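Long-range contacts in non-toxic crystal protein (Bacillus thuringiensis, PDB 2D42), which is non-toxic and of unestablished function, but closely resembles the beta-pore-forming toxins of the aerolysin and epsilon-toxin type in structure: residues L40-P45 and G101-N106; H55-R60 and T153-L158; G177-Y182 and I193-N198. All coordinates share one frame; numbering follows the deposited sequence.

Interaction 1. Residues L40-P45 and G101-N106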
# COMPACT_ATOMS: atom_id res chain seq x y z
N LEU A 40 5.80 -7.60 6.14
CA LEU A 40 5.35 -6.25 5.84
C LEU A 40 3.82 -6.13 5.90
O LEU A 40 3.10 -6.90 5.26
CB LEU A 40 5.81 -5.86 4.45
CG LEU A 40 6.80 -4.71 4.24
CD1 LEU A 40 7.58 -4.39 5.50
CD2 LEU A 40 7.71 -5.11 3.10
N ASP A 41 3.32 -5.16 6.66
CA ASP A 41 1.88 -4.96 6.76
C ASP A 41 1.54 -3.48 6.83
O ASP A 41 2.29 -2.67 7.39
CB ASP A 41 1.32 -5.68 7.99
CG ASP A 41 -0.16 -6.04 7.84
OD1 ASP A 41 -0.77 -5.67 6.81
OD2 ASP A 41 -0.71 -6.69 8.74
N ALA A 42 0.41 -3.12 6.24
CA ALA A 42 -0.04 -1.73 6.23
C ALA A 42 -1.54 -1.70 6.43
O ALA A 42 -2.30 -2.12 5.57
CB ALA A 42 0.32 -1.08 4.91
N ARG A 43 -1.97 -1.20 7.58
CA ARG A 43 -3.39 -1.12 7.86
C ARG A 43 -3.85 0.32 7.97
O ARG A 43 -3.04 1.23 8.17
CB ARG A 43 -3.73 -1.91 9.14
CG ARG A 43 -2.91 -1.59 10.36
CD ARG A 43 -3.07 -2.70 11.41
NE ARG A 43 -2.22 -2.50 12.58
CZ ARG A 43 -2.39 -1.54 13.48
NH1 ARG A 43 -3.38 -0.67 13.36
NH2 ARG A 43 -1.55 -1.43 14.50
N ILE A 44 -5.16 0.51 7.83
CA ILE A 44 -5.78 1.82 7.88
C ILE A 44 -6.68 1.88 9.11
O ILE A 44 -7.77 1.31 9.13
CB ILE A 44 -6.61 2.05 6.60
CG1 ILE A 44 -5.66 1.95 5.39
CG2 ILE A 44 -7.35 3.40 6.65
CD1 ILE A 44 -6.36 1.95 4.07
N PRO A 45 -6.22 2.56 10.17
CA PRO A 45 -7.03 2.64 11.39
C PRO A 45 -8.44 3.23 11.23
O PRO A 45 -9.33 2.89 11.99
CB PRO A 45 -6.14 3.42 12.35
CG PRO A 45 -5.27 4.24 11.44
CD PRO A 45 -4.95 3.29 10.32
N GLY A 101 6.09 -3.57 -0.94
CA GLY A 101 5.06 -4.49 -0.48
C GLY A 101 3.71 -4.25 -1.15
O GLY A 101 3.44 -3.14 -1.62
N LYS A 102 2.89 -5.28 -1.22
CA LYS A 102 1.55 -5.19 -1.81
C LYS A 102 0.58 -5.22 -0.63
O LYS A 102 0.71 -6.07 0.25
CB LYS A 102 1.29 -6.38 -2.73
CG LYS A 102 0.39 -6.09 -3.92
CD LYS A 102 -0.95 -5.47 -3.52
CE LYS A 102 -1.87 -5.35 -4.73
NZ LYS A 102 -1.21 -4.67 -5.89
N TYR A 103 -0.38 -4.30 -0.61
CA TYR A 103 -1.34 -4.24 0.51
C TYR A 103 -2.80 -4.10 0.05
O TYR A 103 -3.07 -3.81 -1.11
CB TYR A 103 -0.99 -3.06 1.42
CG TYR A 103 0.47 -2.98 1.81
CD1 TYR A 103 1.01 -3.83 2.77
CD2 TYR A 103 1.31 -2.04 1.22
CE1 TYR A 103 2.35 -3.74 3.14
CE2 TYR A 103 2.65 -1.94 1.59
CZ TYR A 103 3.16 -2.78 2.55
OH TYR A 103 4.47 -2.65 2.94
N PHE A 104 -3.72 -4.29 0.99
CA PHE A 104 -5.16 -4.20 0.72
C PHE A 104 -5.90 -3.61 1.91
O PHE A 104 -5.38 -3.57 3.03
CB PHE A 104 -5.74 -5.59 0.42
CG PHE A 104 -5.30 -6.15 -0.90
CD1 PHE A 104 -6.03 -5.89 -2.06
CD2 PHE A 104 -4.15 -6.94 -1.00
CE1 PHE A 104 -5.62 -6.39 -3.29
CE2 PHE A 104 -3.73 -7.45 -2.23
CZ PHE A 104 -4.47 -7.17 -3.38
N ALA A 105 -7.12 -3.13 1.67
CA ALA A 105 -7.93 -2.55 2.72
C ALA A 105 -9.39 -2.50 2.26
O ALA A 105 -9.68 -2.12 1.13
CB ALA A 105 -7.44 -1.15 3.05
N ASN A 106 -10.29 -2.93 3.14
CA ASN A 106 -11.71 -2.93 2.85
C ASN A 106 -12.28 -1.63 3.37
O ASN A 106 -12.68 -1.52 4.53
CB ASN A 106 -12.40 -4.12 3.53
CG ASN A 106 -11.99 -5.45 2.92
OD1 ASN A 106 -12.16 -5.66 1.72
ND2 ASN A 106 -11.45 -6.35 3.74

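Interaction 2. Residues H55-R60 and T153-L158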
# COMPACT_ATOMS: atom_id res chain seq x y z
N HIS A 55 -19.64 10.66 -10.35
CA HIS A 55 -20.40 9.81 -11.25
C HIS A 55 -19.82 10.00 -12.64
O HIS A 55 -20.00 11.04 -13.27
CB HIS A 55 -21.88 10.21 -11.23
CG HIS A 55 -22.69 9.47 -10.21
ND1 HIS A 55 -22.26 9.26 -8.92
CD2 HIS A 55 -23.91 8.89 -10.30
CE1 HIS A 55 -23.18 8.57 -8.26
NE2 HIS A 55 -24.19 8.33 -9.08
N ILE A 56 -19.10 8.98 -13.10
CA ILE A 56 -18.44 8.99 -14.39
C ILE A 56 -19.23 8.25 -15.48
O ILE A 56 -19.59 7.09 -15.31
CB ILE A 56 -17.06 8.31 -14.28
CG1 ILE A 56 -16.23 9.02 -13.22
CG2 ILE A 56 -16.35 8.33 -15.63
CD1 ILE A 56 -14.92 8.33 -12.92
N VAL A 57 -19.50 8.94 -16.58
CA VAL A 57 -20.22 8.33 -17.69
C VAL A 57 -19.20 7.52 -18.49
O VAL A 57 -18.36 8.09 -19.19
CB VAL A 57 -20.86 9.39 -18.60
CG1 VAL A 57 -21.44 8.73 -19.86
CG2 VAL A 57 -21.96 10.10 -17.83
N LEU A 58 -19.26 6.20 -18.35
CA LEU A 58 -18.34 5.30 -19.05
C LEU A 58 -18.71 5.10 -20.51
O LEU A 58 -17.84 4.95 -21.36
CB LEU A 58 -18.32 3.93 -18.35
CG LEU A 58 -17.76 3.84 -16.92
CD1 LEU A 58 -17.97 2.43 -16.38
CD2 LEU A 58 -16.29 4.21 -16.92
N ASP A 59 -20.01 5.12 -20.80
CA ASP A 59 -20.46 4.90 -22.17
C ASP A 59 -21.91 5.35 -22.32
O ASP A 59 -22.62 5.54 -21.34
CB ASP A 59 -20.37 3.39 -22.47
CG ASP A 59 -20.06 3.08 -23.93
OD1 ASP A 59 -20.31 3.93 -24.83
OD2 ASP A 59 -19.59 1.95 -24.18
N ARG A 60 -22.34 5.49 -23.57
CA ARG A 60 -23.71 5.89 -23.89
C ARG A 60 -24.01 5.31 -25.25
O ARG A 60 -23.26 5.54 -26.19
CB ARG A 60 -23.84 7.42 -23.95
CG ARG A 60 -25.19 7.88 -24.50
CD ARG A 60 -25.28 9.40 -24.73
NE ARG A 60 -25.32 9.74 -26.16
CZ ARG A 60 -26.31 10.42 -26.74
NH1 ARG A 60 -27.35 10.84 -26.03
NH2 ARG A 60 -26.25 10.68 -28.05
N THR A 153 -32.01 5.45 -24.90
CA THR A 153 -30.64 5.88 -24.72
C THR A 153 -30.13 5.31 -23.42
O THR A 153 -30.59 5.68 -22.34
CB THR A 153 -30.55 7.41 -24.69
OG1 THR A 153 -31.02 7.92 -25.94
CG2 THR A 153 -29.11 7.86 -24.47
N GLY A 154 -29.20 4.36 -23.53
CA GLY A 154 -28.62 3.75 -22.36
C GLY A 154 -27.29 4.39 -21.99
O GLY A 154 -26.37 4.40 -22.80
N VAL A 155 -27.20 4.90 -20.77
CA VAL A 155 -25.99 5.54 -20.27
C VAL A 155 -25.40 4.68 -19.16
O VAL A 155 -26.09 4.35 -18.19
CB VAL A 155 -26.31 6.96 -19.69
CG1 VAL A 155 -25.08 7.55 -19.04
CG2 VAL A 155 -26.79 7.88 -20.82
N TYR A 156 -24.14 4.30 -19.33
CA TYR A 156 -23.39 3.46 -18.39
C TYR A 156 -22.57 4.38 -17.49
O TYR A 156 -21.69 5.10 -17.97
CB TYR A 156 -22.48 2.50 -19.17
CG TYR A 156 -21.89 1.36 -18.37
CD1 TYR A 156 -22.62 0.74 -17.35
CD2 TYR A 156 -20.63 0.85 -18.68
CE1 TYR A 156 -22.09 -0.37 -16.66
CE2 TYR A 156 -20.10 -0.25 -18.01
CZ TYR A 156 -20.83 -0.86 -17.00
OH TYR A 156 -20.33 -1.98 -16.38
N THR A 157 -22.89 4.37 -16.20
CA THR A 157 -22.22 5.23 -15.22
C THR A 157 -21.44 4.47 -14.16
O THR A 157 -21.89 3.44 -13.65
CB THR A 157 -23.25 6.12 -14.50
OG1 THR A 157 -23.88 6.97 -15.46
CG2 THR A 157 -22.59 6.97 -13.43
N LEU A 158 -20.26 5.00 -13.84
CA LEU A 158 -19.43 4.41 -12.80
C LEU A 158 -19.38 5.36 -11.62
O LEU A 158 -19.12 6.56 -11.77
CB LEU A 158 -18.00 4.18 -13.29
CG LEU A 158 -16.99 3.81 -12.19
CD1 LEU A 158 -17.34 2.44 -11.62
CD2 LEU A 158 -15.58 3.80 -12.74

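Interaction 3. Residues G177-Y182 and I193-N198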
# COMPACT_ATOMS: atom_id res chain seq x y z
N GLY A 177 24.05 -9.07 13.21
CA GLY A 177 24.99 -8.12 12.66
C GLY A 177 26.36 -8.62 13.08
O GLY A 177 26.47 -9.48 13.95
N ILE A 178 27.41 -8.11 12.44
CA ILE A 178 28.76 -8.52 12.78
C ILE A 178 29.53 -7.24 13.10
O ILE A 178 29.48 -6.29 12.33
CB ILE A 178 29.48 -9.23 11.61
CG1 ILE A 178 28.76 -10.53 11.26
CG2 ILE A 178 30.93 -9.49 11.99
CD1 ILE A 178 28.69 -11.54 12.39
N ILE A 179 30.22 -7.23 14.23
CA ILE A 179 31.00 -6.07 14.62
C ILE A 179 32.45 -6.47 14.88
O ILE A 179 32.73 -7.42 15.60
CB ILE A 179 30.44 -5.42 15.89
CG1 ILE A 179 28.97 -5.02 15.67
CG2 ILE A 179 31.27 -4.20 16.24
CD1 ILE A 179 28.28 -4.47 16.91
N ARG A 180 33.37 -5.72 14.27
CA ARG A 180 34.79 -5.97 14.42
C ARG A 180 35.45 -4.93 15.32
O ARG A 180 35.34 -3.73 15.08
CB ARG A 180 35.47 -5.96 13.06
CG ARG A 180 34.98 -7.04 12.14
CD ARG A 180 35.75 -7.08 10.84
NE ARG A 180 35.71 -8.42 10.28
CZ ARG A 180 36.30 -9.47 10.85
NH1 ARG A 180 36.97 -9.32 11.99
NH2 ARG A 180 36.19 -10.67 10.30
N TYR A 181 36.14 -5.41 16.35
CA TYR A 181 36.84 -4.54 17.30
C TYR A 181 38.27 -5.03 17.41
O TYR A 181 38.59 -6.17 17.06
CB TYR A 181 36.25 -4.66 18.70
CG TYR A 181 34.77 -4.48 18.84
CD1 TYR A 181 34.21 -3.20 18.90
CD2 TYR A 181 33.93 -5.58 19.00
CE1 TYR A 181 32.85 -3.03 19.15
CE2 TYR A 181 32.57 -5.42 19.24
CZ TYR A 181 32.04 -4.14 19.32
OH TYR A 181 30.70 -3.97 19.58
N TYR A 182 39.15 -4.18 17.94
CA TYR A 182 40.51 -4.61 18.15
C TYR A 182 41.17 -3.86 19.29
O TYR A 182 40.79 -2.73 19.63
CB TYR A 182 41.36 -4.48 16.89
CG TYR A 182 41.51 -3.08 16.35
CD1 TYR A 182 40.58 -2.55 15.47
CD2 TYR A 182 42.61 -2.29 16.71
CE1 TYR A 182 40.73 -1.28 14.94
CE2 TYR A 182 42.77 -1.01 16.18
CZ TYR A 182 41.83 -0.51 15.30
OH TYR A 182 41.98 0.74 14.76
N ILE A 193 38.65 -8.62 18.04
CA ILE A 193 37.51 -9.24 18.70
C ILE A 193 36.32 -9.17 17.75
O ILE A 193 35.79 -8.08 17.49
CB ILE A 193 37.11 -8.52 20.01
CG1 ILE A 193 38.28 -8.49 20.99
CG2 ILE A 193 35.93 -9.24 20.64
CD1 ILE A 193 39.31 -7.40 20.70
N VAL A 194 35.90 -10.31 17.22
CA VAL A 194 34.75 -10.34 16.32
C VAL A 194 33.53 -10.77 17.10
O VAL A 194 33.52 -11.83 17.73
CB VAL A 194 34.96 -11.31 15.15
CG1 VAL A 194 33.81 -11.20 14.17
CG2 VAL A 194 36.27 -11.01 14.46
N GLN A 195 32.50 -9.93 17.07
CA GLN A 195 31.27 -10.21 17.80
C GLN A 195 30.06 -10.32 16.87
O GLN A 195 29.91 -9.52 15.94
CB GLN A 195 31.05 -9.09 18.84
CG GLN A 195 29.66 -9.04 19.47
CD GLN A 195 29.41 -7.77 20.29
OE1 GLN A 195 29.69 -6.65 19.85
NE2 GLN A 195 28.88 -7.94 21.50
N ARG A 196 29.22 -11.33 17.08
CA ARG A 196 28.00 -11.47 16.28
C ARG A 196 26.89 -11.04 17.24
O ARG A 196 26.73 -11.64 18.30
CB ARG A 196 27.73 -12.91 15.84
CG ARG A 196 26.35 -13.09 15.21
CD ARG A 196 25.98 -14.56 14.97
NE ARG A 196 26.78 -15.15 13.91
CZ ARG A 196 27.64 -16.15 14.08
NH1 ARG A 196 27.80 -16.69 15.28
NH2 ARG A 196 28.34 -16.60 13.05
N VAL A 197 26.15 -10.00 16.87
CA VAL A 197 25.08 -9.50 17.73
C VAL A 197 23.70 -9.69 17.13
O VAL A 197 23.53 -9.66 15.91
CB VAL A 197 25.25 -8.00 18.03
CG1 VAL A 197 26.59 -7.75 18.71
CG2 VAL A 197 25.16 -7.20 16.73
N ASN A 198 22.72 -9.88 18.00
CA ASN A 198 21.35 -10.04 17.56
C ASN A 198 20.84 -8.61 17.37
O ASN A 198 21.07 -7.74 18.23
CB ASN A 198 20.54 -10.74 18.65
CG ASN A 198 19.18 -11.21 18.15
OD1 ASN A 198 18.50 -10.51 17.40
ND2 ASN A 198 18.78 -12.40 18.59

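Interaction 1. Residues L40-P45 and G101-N106
With CG of Y103 anti to its own carbonyl carbon (chi1 -48°), the tyrosine ring rises from strand 101-106 and slides beneath A42. There A42 CB stands 3.6 Å from the ring centroid, almost on its normal, a CH-pi contact over the middle of the face. Alanine suits this place because its single methyl lets backbone and ring come close. L40 meets the far end of the ring, its CG lying 3.4 Å from Y103 OH, while the L40 carbonyl lies at the ring edge. Two residues before Y103, the backbone of G101 covers part of the other ring face; glycine fits, since a beta carbon there would lie 2.6 Å from Y103 OH. At the other end of the contact I44 CD1 presses on A105 CB at 3.4 Å, a tight fit that a small residue permits. The two segments share side-chain contacts but no hydrogen bond, each strand pairing within its own sheet: D41 and R43 with strand 150-185, Y103 and A105 with strand 114-122. The axes approach to 7.0 Å, close for stacked sheets and consistent with the small A42, G101 and A105; their -30° inclination is characteristic of face-to-face beta-sandwich packing.

Interaction 2. Residues H55-R60 and T153-L158
Y156 O accepts two backbone N-H groups of strand 55-60: L58 N at 2.7 Å, with a bent N-H...O angle of 136°, and D59 N at 3.3 Å on a lone pair, longer but straighter. Two residues facing one define a classic beta bulge, and the near-helical backbone of L58 (phi -78°, psi -33°) makes room for the extra residue. Regular antiparallel pairing flanks it. I56 and L158 exchange two bonds, the shorter of 2.6 Å from L158 N to I56 O, and Y156 N returns to D59 O. The bulge also brings L58 onto the side of the sheet that carries I56, D59, Y156 and L158. Its CD1 lies 3.6 Å from L158 CB and meets Y156 CE2 at 3.8 Å, a fitting place for a branched apolar chain. V57, R60, V155 and T157 occupy the other side. There V57 CG1 meets V155 CG1 at 3.9 Å, and the aliphatic part of R60 runs over T153 CG2 and V155 CG2; beta-branched residues suit an extended strand, and the exposed R60 is long enough to lay its carbons on them. Strand 153-158 lies between strand 54-65 and strand 219-244. Y156 points inward, stacks on F77 of strand 71-94 and hydrogen-bonds through OH to D140 of strand 129-146, while Y81 packs on L58 and L158, and F138 on L158 and Y156.

Interaction 3. Residues G177-Y182 and I193-N198
Y181 OH donates to Q195 OE1 at 2.9 Å, the oxygen lying in the plane of the tyrosine ring. Q195 reaches it with CG anti to the backbone N (chi1 166°) and an extended chain, its amide plane turned 57° from the ring. I179 CG2 lies over one face of the ring, offset toward its rim. I179 stands beside Q195, pointing the same way, and its CD1 meets V197 CG1 at 4.1 Å, the side chains of I179 and V197 at about a right angle. Beta-branched residues suit this inward side, which L9, Y12 and Y16 of helix 5-19 cover. G177, facing V197, is also buried; V197 CG2 packs over its backbone. On the other side I178 is folded (chi2 -60°), which swings CD1 to 3.8 Å from R196 CB. R180, extended from CG to NE, lies beside V194: its NH1 is 3.1 Å from V194 CG2, V194 CG1 lies over one guanidinium face, and NH1 forms a salt bridge with E192, as R196 does with D30. Six backbone hydrogen bonds join this antiparallel beta hairpin, arginines alternating with I178 and V194 outside, the mostly apolar inner side, with its Y181-Q195 bond, packed on helix 5-19.

Overall arrangement
The long strand 150-185 links the three places: interactions 2 and 3 both use it, and in interaction 1 it pairs with strand 36-43. Interactions 2 and 3 lie on opposite sides of the chain's centre, their own centres about 66 Å apart, whereas interaction 1 lies close to the middle. All are partly buried. Interaction 1 joins two different sheets and relies on a ring, methyl groups and close fit; the other two join neighbours within one sheet and rely on backbone bonding, each burying about twice the area. Of these, interaction 2 is bulged and backed by other strands, while interaction 3 is regular, tied by a side-chain hydrogen bond and backed by a helix.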